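Local structure of hypothetical protein EF3068 (Enterococcus faecalis, 2B6C) at residues I164-R168 with E200-S204; L183-K188 with E210-L215. The protein is of unknown function but is predicted to be a DNA alkylation repair enzyme of the AlkD-like family, probably acting on alkylated bases in DNA. All coordinates share one frame; numbering follows the deposited sequence.

Overall arrangement
The two contacts lie in the C-terminal part of an all-helical chain, on the same side of its centre, with centres about 15 Å apart. Their segments alternate along the sequence: 164-168, 183-188, 200-204, then 210-215. Contact 1 joins the end of helix 157-166 to the loop before helix 205-211, and contact 2 joins the end of helix 173-186 to the end of helix 205-211 and the turn after it. They meet at L183, whose methyls pack against L203 and I164. Both lie where the last helices of the stacked helical array pack together, within the DNA alkylation repair family region, and contact 2 also holds a sulfate ion.

Contact 1: residues I164-R168 with E200-S204; sequences IIYDR and ELVLS
At the C-terminal end of helix 157-166, I164, I165 and R168 meet the loop that joins helix 191-200 to helix 205-211. R168 supplies the direct polar link. Its NH1 donates to the backbone O of V202 over 2.8 Å, with an N-H...O angle of 156°. The oxygen lies almost in the guanidinium plane, at its edge, and the donor arrives in the carbonyl plane on a lone pair, which helps orient the guanidinium. CG stands anti to the backbone N (chi1 -178°), and a bend at chi3 (69°) brings NH1 back to the loop while CD lies 4.1 Å from L201 CB. The setting is consistent with the fold of AlkD and its relatives, in which HEAT-like helical repeats stack into a solenoid. Beneath the arginine the contact turns apolar: I164 CG2 meets two leucine methyls, 3.8 Å from L203 CD2 and 3.9 Å from L201 CD1. I165 CG1 comes to the same L201 methyl, CD1, at 4.0 Å, the two side chains crossing at about a right angle. A water joins the backbones where S204 N-caps helix 205-211, its OG bonded to A207 N; the water donates to R168 O (2.7 Å) and accepts from S204 N (2.9 Å). Q176 of helix 173-186 hydrogen-bonds the S204 hydroxyl, and Q176 NE2 makes a weak hydrogen bond to R168 O.

Contact 2: residues L183-K188 with E210-L215; sequences LRQYSK and EGSKYL. With SO4 (sulfate ion), chain J.
R184 and E210 form a salt bridge, NH1 to OE2 at 2.8 Å, with guanidinium and carboxylate planes turned 43° apart. The same NH1 makes a weak hydrogen bond to E210 O, while the other carboxylate oxygen, OE1, pairs with K177, so the glutamate is shared between two cations. R184 runs extended from CG to NE, with CG anti to the backbone N (chi1 -174°), and this carries its NE up to a sulfate ion, probably from the crystallisation liquor. The Y214 hydroxyl donates to sulfate O4 over 2.6 Å, with that oxygen in the plane of the ring. R184 NE adds weak bonds to O2 and O4, and K188 NZ another to O4; K188 NZ is also bonded to Q185 OE1, which probably helps hold the ammonium group there. R184, K188 and the Y214 hydroxyl thus make an anion site; the sulfate could mimic a phosphate, but a role in DNA binding is not established. Deeper in, S187 OG donates to R184 O (2.6 Å) and takes a hydrogen bond from a water that also donates to G211 O and accepts from Y214 N. Around these bonds, R184 CG reaches the edge of the Y214 ring at CE1 (3.8 Å), while K188 CE lies 3.7 Å from CE1. The backbones come close at G211, whose CA lies 3.6 Å from R184 N and 3.7 Å from L183 CB, and L215 CD2 touches S187 CB at 4.0 Å. The contact joins the C-terminal ends of helices 173-186 and 205-211, with L183 and S187 resting on V194 of helix 191-200, and L183 also on I164 of helix 157-166.

Contact 1: residues I164-R168 with E200-S204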
ATOM      1  N   ILE B 164      -2.858   0.848 -31.383  1.00 16.27           N
ATOM      2  CA  ILE B 164      -1.793   0.460 -32.313  1.00 15.44           C
ATOM      3  C   ILE B 164      -2.197   0.837 -33.736  1.00 15.87           C
ATOM      4  O   ILE B 164      -1.372   1.379 -34.497  1.00 15.18           O
ATOM      5  CB  ILE B 164      -1.437  -1.040 -32.223  1.00 15.42           C
ATOM      6  CG1 ILE B 164      -0.828  -1.357 -30.862  1.00 13.90           C
ATOM      7  CG2 ILE B 164      -0.486  -1.464 -33.384  1.00 13.95           C
ATOM      8  CD1 ILE B 164      -0.792  -2.820 -30.509  1.00 11.94           C
ATOM      9  N   ILE B 165      -3.464   0.569 -34.077  1.00 16.24           N
ATOM     10  CA  ILE B 165      -4.023   0.930 -35.381  1.00 16.46           C
ATOM     11  C   ILE B 165      -3.820   2.435 -35.646  1.00 16.62           C
ATOM     12  O   ILE B 165      -3.358   2.837 -36.730  1.00 16.87           O
ATOM     13  CB  ILE B 165      -5.532   0.515 -35.511  1.00 16.48           C
ATOM     14  CG1 ILE B 165      -5.676  -0.985 -35.848  1.00 16.77           C
ATOM     15  CG2 ILE B 165      -6.231   1.339 -36.584  1.00 16.03           C
ATOM     16  CD1 ILE B 165      -7.073  -1.584 -35.562  1.00 17.37           C
ATOM     17  N   TYR B 166      -4.114   3.255 -34.639  1.00 16.50           N
ATOM     18  CA  TYR B 166      -4.020   4.700 -34.753  1.00 16.10           C
ATOM     19  C   TYR B 166      -2.617   5.192 -35.113  1.00 16.14           C
ATOM     20  O   TYR B 166      -2.475   6.110 -35.915  1.00 15.14           O
ATOM     21  CB  TYR B 166      -4.474   5.354 -33.451  1.00 16.64           C
ATOM     22  CG  TYR B 166      -4.602   6.861 -33.540  1.00 17.71           C
ATOM     23  CD1 TYR B 166      -5.816   7.466 -33.930  1.00 19.30           C
ATOM     24  CD2 TYR B 166      -3.512   7.686 -33.254  1.00 15.68           C
ATOM     25  CE1 TYR B 166      -5.922   8.859 -34.029  1.00 19.97           C
ATOM     26  CE2 TYR B 166      -3.612   9.061 -33.339  1.00 17.43           C
ATOM     27  CZ  TYR B 166      -4.805   9.647 -33.730  1.00 18.75           C
ATOM     28  OH  TYR B 166      -4.875  11.025 -33.787  1.00 18.10           O
ATOM     29  N   ASP B 167      -1.594   4.612 -34.489  1.00 15.77           N
ATOM     30  CA  ASP B 167      -0.230   5.073 -34.680  1.00 16.37           C
ATOM     31  C   ASP B 167       0.566   4.122 -35.536  1.00 16.22           C
ATOM     32  O   ASP B 167       1.789   4.197 -35.549  1.00 17.61           O
ATOM     33  CB  ASP B 167       0.479   5.215 -33.316  1.00 16.63           C
ATOM     34  CG  ASP B 167       0.342   6.599 -32.738  1.00 17.17           C
ATOM     35  OD1 ASP B 167      -0.165   6.731 -31.611  1.00 16.50           O
ATOM     36  OD2 ASP B 167       0.673   7.560 -33.458  1.00 17.59           O
ATOM     37  N   ARG B 168      -0.099   3.182 -36.191  1.00 16.08           N
ATOM     38  CA  ARG B 168       0.612   2.160 -36.980  1.00 17.39           C
ATOM     39  C   ARG B 168       1.742   2.725 -37.896  1.00 18.01           C
ATOM     40  O   ARG B 168       2.858   2.178 -37.920  1.00 17.91           O
ATOM     41  CB  ARG B 168      -0.376   1.286 -37.779  1.00 16.13           C
ATOM     42  CG  ARG B 168       0.296   0.158 -38.598  1.00 16.92           C
ATOM     43  CD  ARG B 168      -0.722  -0.621 -39.447  1.00 18.03           C
ATOM     44  NE  ARG B 168      -1.264   0.183 -40.557  1.00 17.19           N
ATOM     45  CZ  ARG B 168      -0.643   0.381 -41.723  1.00 18.15           C
ATOM     46  NH1 ARG B 168       0.567  -0.140 -41.955  1.00 14.03           N
ATOM     47  NH2 ARG B 168      -1.225   1.130 -42.656  1.00 17.85           N
ATOM     48  N   GLU B 200      -2.089  -9.425 -39.095  1.00 19.28           N
ATOM     49  CA  GLU B 200      -3.194  -8.615 -39.611  1.00 20.43           C
ATOM     50  C   GLU B 200      -2.703  -7.239 -40.051  1.00 19.65           C
ATOM     51  O   GLU B 200      -3.078  -6.742 -41.118  1.00 20.31           O
ATOM     52  CB  GLU B 200      -4.270  -8.418 -38.537  1.00 20.14           C
ATOM     53  CG  GLU B 200      -5.562  -7.803 -39.037  1.00 22.45           C
ATOM     54  CD  GLU B 200      -6.618  -7.688 -37.950  1.00 24.28           C
ATOM     55  OE1 GLU B 200      -6.582  -8.508 -36.989  1.00 28.76           O
ATOM     56  OE2 GLU B 200      -7.485  -6.773 -38.043  1.00 29.21           O
ATOM     57  N   LEU B 201      -1.877  -6.628 -39.216  1.00 17.90           N
ATOM     58  CA  LEU B 201      -1.389  -5.284 -39.453  1.00 17.38           C
ATOM     59  C   LEU B 201       0.012  -5.322 -40.039  1.00 17.40           C
ATOM     60  O   LEU B 201       0.813  -6.221 -39.709  1.00 18.25           O
ATOM     61  CB  LEU B 201      -1.372  -4.483 -38.135  1.00 16.50           C
ATOM     62  CG  LEU B 201      -2.684  -4.386 -37.324  1.00 16.38           C
ATOM     63  CD1 LEU B 201      -2.521  -3.436 -36.093  1.00 13.60           C
ATOM     64  CD2 LEU B 201      -3.867  -3.953 -38.221  1.00 15.64           C
ATOM     65  N   VAL B 202       0.320  -4.355 -40.895  1.00 16.56           N
ATOM     66  CA  VAL B 202       1.710  -4.163 -41.332  1.00 16.00           C
ATOM     67  C   VAL B 202       2.401  -3.137 -40.426  1.00 15.66           C
ATOM     68  O   VAL B 202       2.234  -1.925 -40.573  1.00 13.99           O
ATOM     69  CB  VAL B 202       1.815  -3.808 -42.835  1.00 16.32           C
ATOM     70  CG1 VAL B 202       3.273  -3.493 -43.241  1.00 18.70           C
ATOM     71  CG2 VAL B 202       1.269  -4.975 -43.681  1.00 16.75           C
ATOM     72  N   LEU B 203       3.163  -3.658 -39.469  1.00 15.75           N
ATOM     73  CA  LEU B 203       3.826  -2.855 -38.455  1.00 16.28           C
ATOM     74  C   LEU B 203       5.203  -2.420 -38.929  1.00 16.37           C
ATOM     75  O   LEU B 203       5.762  -3.044 -39.805  1.00 17.40           O
ATOM     76  CB  LEU B 203       3.947  -3.642 -37.145  1.00 14.85           C
ATOM     77  CG  LEU B 203       2.650  -4.037 -36.455  1.00 18.04           C
ATOM     78  CD1 LEU B 203       2.970  -4.924 -35.228  1.00 17.47           C
ATOM     79  CD2 LEU B 203       1.769  -2.805 -36.090  1.00 14.71           C
ATOM     80  N   SER B 204       5.747  -1.358 -38.347  1.00 15.84           N
ATOM     81  CA  SER B 204       7.085  -0.889 -38.691  1.00 16.30           C
ATOM     82  C   SER B 204       8.108  -1.994 -38.393  1.00 17.12           C
ATOM     83  O   SER B 204       7.846  -2.839 -37.515  1.00 17.41           O
ATOM     84  CB  SER B 204       7.412   0.360 -37.852  1.00 16.41           C
ATOM     85  OG  SER B 204       7.629   0.011 -36.493  1.00 13.26           O
TER
HETATM   86  O   HOH W   1       3.778  -0.080 -36.696  1.00 13.90           O

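Contact 2: residues L183-K188 with E210-L215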
ATOM      1  N   LEU B 183       3.285  -4.861 -27.499  1.00 14.45           N
ATOM      2  CA  LEU B 183       3.121  -6.201 -28.077  1.00 14.17           C
ATOM      3  C   LEU B 183       4.001  -7.225 -27.382  1.00 14.34           C
ATOM      4  O   LEU B 183       3.524  -8.308 -27.027  1.00 14.40           O
ATOM      5  CB  LEU B 183       3.337  -6.186 -29.591  1.00 13.39           C
ATOM      6  CG  LEU B 183       2.239  -5.408 -30.319  1.00 13.73           C
ATOM      7  CD1 LEU B 183       2.662  -5.095 -31.750  1.00 11.60           C
ATOM      8  CD2 LEU B 183       0.867  -6.096 -30.237  1.00 14.04           C
ATOM      9  N   ARG B 184       5.260  -6.855 -27.152  1.00 14.92           N
ATOM     10  CA  ARG B 184       6.193  -7.652 -26.368  1.00 16.36           C
ATOM     11  C   ARG B 184       5.632  -8.067 -25.003  1.00 16.45           C
ATOM     12  O   ARG B 184       5.624  -9.257 -24.683  1.00 16.06           O
ATOM     13  CB  ARG B 184       7.509  -6.897 -26.193  1.00 17.13           C
ATOM     14  CG  ARG B 184       8.628  -7.642 -25.528  1.00 19.01           C
ATOM     15  CD  ARG B 184       9.734  -6.654 -25.452  1.00 23.81           C
ATOM     16  NE  ARG B 184      11.020  -7.205 -25.100  1.00 28.49           N
ATOM     17  CZ  ARG B 184      12.087  -7.256 -25.896  1.00 29.25           C
ATOM     18  NH1 ARG B 184      12.040  -6.872 -27.168  1.00 30.74           N
ATOM     19  NH2 ARG B 184      13.211  -7.747 -25.417  1.00 29.86           N
ATOM     20  N   GLN B 185       5.148  -7.101 -24.226  1.00 16.63           N
ATOM     21  CA  GLN B 185       4.587  -7.379 -22.894  1.00 16.60           C
ATOM     22  C   GLN B 185       3.339  -8.236 -22.950  1.00 16.50           C
ATOM     23  O   GLN B 185       3.192  -9.209 -22.171  1.00 15.95           O
ATOM     24  CB  GLN B 185       4.230  -6.067 -22.169  1.00 17.84           C
ATOM     25  CG  GLN B 185       5.432  -5.342 -21.544  1.00 18.06           C
ATOM     26  CD  GLN B 185       6.161  -6.230 -20.543  1.00 21.78           C
ATOM     27  OE1 GLN B 185       7.293  -6.634 -20.780  1.00 23.41           O
ATOM     28  NE2 GLN B 185       5.512  -6.514 -19.406  1.00 22.46           N
ATOM     29  N   TYR B 186       2.410  -7.854 -23.829  1.00 15.73           N
ATOM     30  CA  TYR B 186       1.176  -8.611 -23.924  1.00 16.09           C
ATOM     31  C   TYR B 186       1.390 -10.051 -24.439  1.00 15.66           C
ATOM     32  O   TYR B 186       0.663 -10.973 -24.019  1.00 16.18           O
ATOM     33  CB  TYR B 186       0.098  -7.857 -24.700  1.00 16.66           C
ATOM     34  CG  TYR B 186      -1.254  -8.504 -24.566  1.00 17.49           C
ATOM     35  CD1 TYR B 186      -1.741  -8.887 -23.297  1.00 16.44           C
ATOM     36  CD2 TYR B 186      -2.054  -8.740 -25.697  1.00 16.15           C
ATOM     37  CE1 TYR B 186      -2.979  -9.503 -23.159  1.00 18.02           C
ATOM     38  CE2 TYR B 186      -3.315  -9.365 -25.567  1.00 18.08           C
ATOM     39  CZ  TYR B 186      -3.763  -9.734 -24.293  1.00 17.29           C
ATOM     40  OH  TYR B 186      -4.986 -10.341 -24.157  1.00 19.85           O
ATOM     41  N   SER B 187       2.398 -10.269 -25.285  1.00 13.91           N
ATOM     42  CA  SER B 187       2.716 -11.645 -25.742  1.00 13.70           C
ATOM     43  C   SER B 187       3.084 -12.615 -24.620  1.00 13.09           C
ATOM     44  O   SER B 187       3.049 -13.838 -24.803  1.00 11.13           O
ATOM     45  CB  SER B 187       3.833 -11.644 -26.789  1.00 12.46           C
ATOM     46  OG  SER B 187       5.078 -11.363 -26.172  1.00 14.39           O
ATOM     47  N   LYS B 188       3.475 -12.081 -23.467  1.00 13.49           N
ATOM     48  CA  LYS B 188       3.808 -12.955 -22.319  1.00 14.80           C
ATOM     49  C   LYS B 188       2.559 -13.597 -21.728  1.00 13.91           C
ATOM     50  O   LYS B 188       2.640 -14.564 -20.983  1.00 14.22           O
ATOM     51  CB  LYS B 188       4.559 -12.174 -21.234  1.00 14.17           C
ATOM     52  CG  LYS B 188       5.896 -11.571 -21.736  1.00 16.62           C
ATOM     53  CD  LYS B 188       6.534 -10.703 -20.641  1.00 16.49           C
ATOM     54  CE  LYS B 188       7.702  -9.908 -21.201  1.00 20.91           C
ATOM     55  NZ  LYS B 188       8.391  -9.091 -20.153  1.00 17.70           N
ATOM     56  N   GLU B 210      10.590  -5.654 -32.039  1.00 20.57           N
ATOM     57  CA  GLU B 210      10.309  -5.547 -30.604  1.00 21.54           C
ATOM     58  C   GLU B 210       9.154  -6.458 -30.138  1.00 21.00           C
ATOM     59  O   GLU B 210       9.320  -7.221 -29.201  1.00 21.04           O
ATOM     60  CB  GLU B 210      10.047  -4.091 -30.249  1.00 21.64           C
ATOM     61  CG  GLU B 210       9.959  -3.794 -28.761  1.00 26.90           C
ATOM     62  CD  GLU B 210      11.305  -3.509 -28.171  1.00 33.96           C
ATOM     63  OE1 GLU B 210      12.059  -2.692 -28.767  1.00 35.69           O
ATOM     64  OE2 GLU B 210      11.606  -4.112 -27.112  1.00 37.22           O
ATOM     65  N   GLY B 211       8.010  -6.411 -30.811  1.00 20.63           N
ATOM     66  CA  GLY B 211       6.845  -7.180 -30.375  1.00 20.41           C
ATOM     67  C   GLY B 211       6.893  -8.677 -30.604  1.00 20.96           C
ATOM     68  O   GLY B 211       6.099  -9.416 -30.028  1.00 20.11           O
ATOM     69  N   SER B 212       7.806  -9.149 -31.451  1.00 20.83           N
ATOM     70  CA  SER B 212       7.824 -10.574 -31.747  1.00 21.42           C
ATOM     71  C   SER B 212       8.920 -11.345 -30.990  1.00 22.62           C
ATOM     72  O   SER B 212       9.124 -12.536 -31.236  1.00 22.29           O
ATOM     73  CB  SER B 212       7.888 -10.814 -33.257  1.00 21.27           C
ATOM     74  OG  SER B 212       9.155 -10.475 -33.743  1.00 19.80           O
ATOM     75  N   LYS B 213       9.600 -10.682 -30.053  1.00 24.09           N
ATOM     76  CA  LYS B 213      10.663 -11.332 -29.279  1.00 25.94           C
ATOM     77  C   LYS B 213      10.278 -12.704 -28.705  1.00 27.00           C
ATOM     78  O   LYS B 213      11.057 -13.667 -28.828  1.00 26.78           O
ATOM     79  CB  LYS B 213      11.201 -10.447 -28.148  1.00 26.41           C
ATOM     80  CG  LYS B 213      12.251 -11.222 -27.357  1.00 29.70           C
ATOM     81  CD  LYS B 213      13.160 -10.362 -26.525  1.00 35.20           C
ATOM     82  CE  LYS B 213      14.483 -11.087 -26.228  1.00 38.66           C
ATOM     83  NZ  LYS B 213      15.129 -10.518 -24.998  1.00 41.71           N
ATOM     84  N   TYR B 214       9.077 -12.801 -28.117  1.00 27.64           N
ATOM     85  CA  TYR B 214       8.628 -14.045 -27.479  1.00 28.25           C
ATOM     86  C   TYR B 214       7.741 -14.924 -28.306  1.00 28.80           C
ATOM     87  O   TYR B 214       7.072 -15.807 -27.766  1.00 29.56           O
ATOM     88  CB  TYR B 214       7.972 -13.774 -26.111  1.00 28.05           C
ATOM     89  CG  TYR B 214       8.922 -13.061 -25.209  1.00 27.74           C
ATOM     90  CD1 TYR B 214       8.785 -11.693 -24.958  1.00 26.37           C
ATOM     91  CD2 TYR B 214      10.010 -13.733 -24.658  1.00 26.66           C
ATOM     92  CE1 TYR B 214       9.704 -11.023 -24.161  1.00 25.93           C
ATOM     93  CE2 TYR B 214      10.918 -13.081 -23.855  1.00 27.36           C
ATOM     94  CZ  TYR B 214      10.766 -11.733 -23.617  1.00 28.19           C
ATOM     95  OH  TYR B 214      11.687 -11.106 -22.816  1.00 30.68           O
ATOM     96  N   LEU B 215       7.717 -14.716 -29.609  1.00 29.25           N
ATOM     97  CA  LEU B 215       6.949 -15.609 -30.455  1.00 30.20           C
ATOM     98  C   LEU B 215       7.885 -16.662 -31.048  1.00 31.82           C
ATOM     99  O   LEU B 215       8.991 -16.326 -31.479  1.00 31.89           O
ATOM    100  CB  LEU B 215       6.207 -14.819 -31.528  1.00 29.26           C
ATOM    101  CG  LEU B 215       5.415 -13.611 -31.006  1.00 28.22           C
ATOM    102  CD1 LEU B 215       4.849 -12.807 -32.172  1.00 25.50           C
ATOM    103  CD2 LEU B 215       4.312 -14.008 -30.007  1.00 25.77           C
TER
HETATM  104  S   SO4 J 403      12.013  -7.589 -21.550  1.00 60.46           S
HETATM  105  O1  SO4 J 403      13.189  -8.113 -20.878  1.00 60.36           O
HETATM  106  O2  SO4 J 403      12.429  -6.754 -22.675  1.00 61.07           O
HETATM  107  O3  SO4 J 403      11.286  -6.761 -20.593  1.00 61.09           O
HETATM  108  O4  SO4 J 403      11.167  -8.667 -22.054  1.00 60.21           O
HETATM  109  O   HOH W   2       7.018 -11.037 -28.163  1.00 16.53           O